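Long-range contact in extracellular protein 11-1 (Passalora fulva, PDB 6ZUS), which is a secreted fungal avirulence effector, probably recognised by plant resistance proteins, and binds zinc: residues A[105-116]-A[126-134]. Residues are numbered along the deposited sequence; the frame is centred on the assembly and turned at random.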
loop_
_atom_site.group_PDB
_atom_site.type_symbol
_atom_site.label_atom_id
_atom_site.label_comp_id
_atom_site.label_asym_id
_atom_site.label_seq_id
_atom_site.Cartn_x
_atom_site.Cartn_y
_atom_site.Cartn_z
ATOM N N THR A 105 -5.364 -5.548 1.086
ATOM C CA THR A 105 -4.374 -4.662 0.418
ATOM C C THR A 105 -4.462 -4.851 -1.094
ATOM O O THR A 105 -4.505 -3.866 -1.869
ATOM C CB THR A 105 -2.947 -4.907 0.939
ATOM O OG1 THR A 105 -2.959 -4.708 2.357
ATOM C CG2 THR A 105 -1.983 -4.000 0.196
ATOM N N GLU A 106 -4.507 -6.096 -1.543
ATOM C CA GLU A 106 -4.554 -6.381 -3.005
ATOM C C GLU A 106 -5.837 -5.825 -3.639
ATOM O O GLU A 106 -5.722 -5.260 -4.750
ATOM C CB GLU A 106 -4.361 -7.871 -3.250
ATOM C CG GLU A 106 -2.973 -8.300 -2.922
ATOM C CD GLU A 106 -2.699 -9.771 -3.203
ATOM O OE1 GLU A 106 -3.719 -10.507 -3.383
ATOM O OE2 GLU A 106 -1.490 -10.176 -3.322
ATOM N N ARG A 107 -6.987 -5.881 -2.940
ATOM C CA ARG A 107 -8.256 -5.267 -3.453
ATOM C C ARG A 107 -8.157 -3.737 -3.505
ATOM O O ARG A 107 -8.568 -3.144 -4.506
ATOM C CB ARG A 107 -9.476 -5.709 -2.642
ATOM C CG ARG A 107 -9.775 -7.203 -2.805
ATOM C CD ARG A 107 -11.181 -7.531 -2.322
ATOM N NE ARG A 107 -11.420 -7.062 -0.955
ATOM C CZ ARG A 107 -11.140 -7.749 0.146
ATOM N NH1 ARG A 107 -10.709 -8.990 0.063
ATOM N NH2 ARG A 107 -11.374 -7.214 1.337
ATOM N N VAL A 108 -7.614 -3.120 -2.471
ATOM C CA VAL A 108 -7.616 -1.644 -2.316
ATOM C C VAL A 108 -6.540 -1.014 -3.220
ATOM O O VAL A 108 -6.831 0.047 -3.815
ATOM C CB VAL A 108 -7.447 -1.306 -0.819
ATOM C CG1 VAL A 108 -7.046 0.137 -0.592
ATOM C CG2 VAL A 108 -8.732 -1.674 -0.077
ATOM N N LEU A 109 -5.308 -1.548 -3.241
ATOM C CA LEU A 109 -4.174 -0.995 -4.016
ATOM C C LEU A 109 -4.136 -1.599 -5.428
ATOM O O LEU A 109 -3.533 -0.951 -6.334
ATOM C CB LEU A 109 -2.841 -1.219 -3.276
ATOM C CG LEU A 109 -2.425 -0.088 -2.329
ATOM C CD1 LEU A 109 -3.432 0.104 -1.210
ATOM C CD2 LEU A 109 -1.040 -0.282 -1.740
ATOM N N GLY A 110 -4.666 -2.810 -5.638
ATOM C CA GLY A 110 -4.757 -3.405 -6.989
ATOM C C GLY A 110 -3.453 -3.987 -7.478
ATOM O O GLY A 110 -3.309 -4.197 -8.715
ATOM N N ARG A 111 -2.511 -4.277 -6.556
ATOM C CA ARG A 111 -1.185 -4.848 -6.895
ATOM C C ARG A 111 -0.882 -5.952 -5.890
ATOM O O ARG A 111 -1.339 -5.872 -4.715
ATOM C CB ARG A 111 -0.080 -3.793 -6.849
ATOM C CG ARG A 111 -0.326 -2.553 -7.700
ATOM C CD ARG A 111 -0.344 -2.906 -9.178
ATOM N NE ARG A 111 -0.532 -1.697 -9.949
ATOM C CZ ARG A 111 -0.181 -1.494 -11.230
ATOM N NH1 ARG A 111 0.349 -2.461 -11.988
ATOM N NH2 ARG A 111 -0.422 -0.291 -11.741
ATOM N N ARG A 112 -0.032 -6.877 -6.322
ATOM C CA ARG A 112 0.400 -8.041 -5.506
ATOM C C ARG A 112 1.068 -7.587 -4.195
ATOM O O ARG A 112 2.045 -6.779 -4.248
ATOM C CB ARG A 112 1.404 -8.869 -6.286
ATOM C CG ARG A 112 1.770 -10.136 -5.544
ATOM C CD ARG A 112 2.712 -10.976 -6.369
ATOM N NE ARG A 112 3.278 -11.971 -5.465
ATOM C CZ ARG A 112 4.114 -12.944 -5.831
ATOM N NH1 ARG A 112 4.461 -13.065 -7.105
ATOM N NH2 ARG A 112 4.602 -13.780 -4.917
ATOM N N TRP A 113 0.637 -8.168 -3.087
ATOM C CA TRP A 113 1.134 -7.832 -1.720
ATOM C C TRP A 113 2.358 -8.678 -1.403
ATOM O O TRP A 113 2.396 -9.858 -1.789
ATOM C CB TRP A 113 0.009 -8.053 -0.717
ATOM C CG TRP A 113 0.355 -8.025 0.744
ATOM C CD1 TRP A 113 0.152 -7.003 1.603
ATOM C CD2 TRP A 113 0.886 -9.113 1.524
ATOM N NE1 TRP A 113 0.551 -7.367 2.869
ATOM C CE2 TRP A 113 0.937 -8.680 2.862
ATOM C CE3 TRP A 113 1.247 -10.435 1.237
ATOM C CZ2 TRP A 113 1.415 -9.488 3.900
ATOM C CZ3 TRP A 113 1.671 -11.247 2.276
ATOM C CH2 TRP A 113 1.746 -10.774 3.592
ATOM N N TYR A 114 3.314 -8.083 -0.694
ATOM C CA TYR A 114 4.522 -8.774 -0.187
ATOM C C TYR A 114 4.648 -8.432 1.293
ATOM O O TYR A 114 4.640 -7.251 1.644
ATOM C CB TYR A 114 5.794 -8.364 -0.946
ATOM C CG TYR A 114 5.904 -8.914 -2.343
ATOM C CD1 TYR A 114 5.261 -8.293 -3.402
ATOM C CD2 TYR A 114 6.613 -10.095 -2.596
ATOM C CE1 TYR A 114 5.347 -8.802 -4.681
ATOM C CE2 TYR A 114 6.688 -10.623 -3.877
ATOM C CZ TYR A 114 6.068 -9.967 -4.922
ATOM O OH TYR A 114 6.158 -10.458 -6.191
ATOM N N ASP A 115 4.825 -9.478 2.107
ATOM C CA ASP A 115 5.182 -9.355 3.539
ATOM C C ASP A 115 6.426 -8.453 3.623
ATOM O O ASP A 115 7.325 -8.586 2.755
ATOM C CB ASP A 115 5.419 -10.738 4.174
ATOM C CG ASP A 115 5.420 -10.669 5.707
ATOM O OD1 ASP A 115 6.285 -9.994 6.254
ATOM O OD2 ASP A 115 4.449 -11.120 6.313
ATOM N N GLU A 116 6.443 -7.547 4.607
ATOM C CA GLU A 116 7.622 -6.702 4.939
ATOM C C GLU A 116 8.867 -7.561 5.178
ATOM O O GLU A 116 9.965 -7.005 4.961
ATOM C CB GLU A 116 7.437 -5.842 6.189
ATOM C CG GLU A 116 6.383 -4.776 6.061
ATOM C CD GLU A 116 6.462 -3.790 4.911
ATOM O OE1 GLU A 116 7.588 -3.311 4.559
ATOM O OE2 GLU A 116 5.354 -3.489 4.366
ATOM N N GLY A 126 7.449 -5.234 -11.015
ATOM C CA GLY A 126 7.749 -3.788 -10.976
ATOM C C GLY A 126 6.830 -3.088 -9.961
ATOM O O GLY A 126 7.275 -2.154 -9.261
ATOM N N TYR A 127 5.557 -3.477 -9.939
ATOM C CA TYR A 127 4.506 -2.810 -9.149
ATOM C C TYR A 127 4.043 -3.773 -8.093
ATOM O O TYR A 127 3.706 -4.944 -8.456
ATOM C CB TYR A 127 3.325 -2.444 -10.020
ATOM C CG TYR A 127 3.622 -1.382 -11.040
ATOM C CD1 TYR A 127 4.137 -1.715 -12.269
ATOM C CD2 TYR A 127 3.356 -0.047 -10.776
ATOM C CE1 TYR A 127 4.375 -0.759 -13.232
ATOM C CE2 TYR A 127 3.578 0.915 -11.731
ATOM C CZ TYR A 127 4.089 0.563 -12.967
ATOM O OH TYR A 127 4.291 1.570 -13.880
ATOM N N TYR A 128 3.944 -3.306 -6.838
ATOM C CA TYR A 128 3.524 -4.196 -5.727
ATOM C C TYR A 128 3.026 -3.328 -4.569
ATOM O O TYR A 128 3.128 -2.064 -4.605
ATOM C CB TYR A 128 4.624 -5.190 -5.333
ATOM C CG TYR A 128 5.982 -4.614 -4.956
ATOM C CD1 TYR A 128 6.887 -4.266 -5.948
ATOM C CD2 TYR A 128 6.381 -4.391 -3.628
ATOM C CE1 TYR A 128 8.129 -3.726 -5.650
ATOM C CE2 TYR A 128 7.622 -3.825 -3.315
ATOM C CZ TYR A 128 8.514 -3.521 -4.332
ATOM O OH TYR A 128 9.755 -3.034 -4.044
ATOM N N SER A 129 2.502 -4.044 -3.590
ATOM C CA SER A 129 1.862 -3.435 -2.406
ATOM C C SER A 129 2.468 -4.007 -1.128
ATOM O O SER A 129 3.005 -5.140 -1.115
ATOM C CB SER A 129 0.359 -3.626 -2.448
ATOM O OG SER A 129 0.023 -4.982 -2.334
ATOM N N ARG A 130 2.401 -3.189 -0.090
ATOM C CA ARG A 130 2.694 -3.532 1.317
ATOM C C ARG A 130 1.424 -3.234 2.123
ATOM O O ARG A 130 0.690 -2.235 1.832
ATOM C CB ARG A 130 3.857 -2.734 1.893
ATOM C CG ARG A 130 5.104 -2.731 1.024
ATOM C CD ARG A 130 5.696 -4.136 1.016
ATOM N NE ARG A 130 7.082 -4.047 0.612
ATOM C CZ ARG A 130 7.986 -5.018 0.759
ATOM N NH1 ARG A 130 7.634 -6.176 1.284
ATOM N NH2 ARG A 130 9.234 -4.809 0.393
ATOM N N GLY A 131 1.185 -4.067 3.106
ATOM C CA GLY A 131 0.102 -3.789 4.075
ATOM C C GLY A 131 0.413 -4.534 5.347
ATOM O O GLY A 131 0.724 -5.748 5.275
ATOM N N PHE A 132 0.351 -3.843 6.471
ATOM C CA PHE A 132 0.512 -4.505 7.785
ATOM C C PHE A 132 -0.344 -3.767 8.824
ATOM O O PHE A 132 -0.627 -2.572 8.700
ATOM C CB PHE A 132 2.013 -4.597 8.116
ATOM C CG PHE A 132 2.700 -3.266 8.262
ATOM C CD1 PHE A 132 2.684 -2.596 9.484
ATOM C CD2 PHE A 132 3.436 -2.719 7.210
ATOM C CE1 PHE A 132 3.324 -1.370 9.618
ATOM C CE2 PHE A 132 4.095 -1.510 7.364
ATOM C CZ PHE A 132 4.031 -0.838 8.561
ATOM N N ILE A 133 -0.713 -4.508 9.855
ATOM C CA ILE A 133 -1.527 -3.959 10.970
ATOM C C ILE A 133 -0.673 -2.962 11.754
ATOM O O ILE A 133 0.403 -3.323 12.266
ATOM C CB ILE A 133 -2.093 -5.072 11.857
ATOM C CG1 ILE A 133 -2.939 -6.054 11.048
ATOM C CG2 ILE A 133 -2.860 -4.446 13.005
ATOM C CD1 ILE A 133 -3.298 -7.316 11.801
ATOM N N SER A 134 -1.157 -1.744 11.906
ATOM C CA SER A 134 -0.466 -0.709 12.695
ATOM C C SER A 134 -1.195 -0.480 14.050
ATOM O O SER A 134 -0.579 0.146 14.983
ATOM C CB SER A 134 -0.311 0.535 11.900
ATOM O OG SER A 134 -1.542 1.048 11.481
HETATM O O HOH W 1 1.516 -6.558 -8.875
HETATM O O HOH W 2 3.553 -5.690 3.726
#
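The extended chain after helix 101-109 pairs with strand 127-138, an edge strand of the four-stranded antiparallel sheet, through a single beta bridge between Trp113 and Ser129: Ser129 N donates to Arg112 O (2.8 Å) and Tyr114 N to Ser129 O (3.0 Å). The strand's other edge is hydrogen-bonded to strand 6-20, so this helix-to-loop link covers part of the outer edge of an antiparallel sheet with helices packed on it (alpha+beta). Ser129 points toward the helix, and its small hydroxyl fits beneath it. With OG placed between its own backbone N and carbonyl carbon (chi1 66°), it donates to Arg111 O at 2.9 Å, approaching from above the carbonyl plane, while Thr105 CG2 and Leu109 CD2 press on its CB. Beyond it, Gly131 has no side chain to collide with Thr105 OG1, which is bonded to Val101 O. The indole edge of Trp113 (CD1, NE1) lies against the Gly131 backbone, and the backbone N of Trp113 donates almost straight to Glu106 OE2, tying the chain back to the helix.

At one end of the contact, Arg111 bends at chi2 to lay its guanidinium nearly parallel to the Tyr127 ring, planes 10° apart, in an off-centre cation-pi stack; His15, a zinc-binding residue of this protein, stacks with the same tyrosine. At the other end Arg130, also bent at chi2, gives NH1 to Tyr114 O, with Glu118 O as a further acceptor and Asp120 forming a salt bridge to NH2. Glu116 OE1, bonded to a glycerol, lies over a face of this guanidinium, where opposite charges may attract, though no N-H points at it. One water accepts from Gly131 N and lies within hydrogen-bonding distance of Tyr114 O and Glu116 OE2, where backbone-to-backbone pairing has ended. Nearby, Trp113 NE1 donates to Gly131 O at 2.9 Å, in the indole plane and on a carbonyl lone pair.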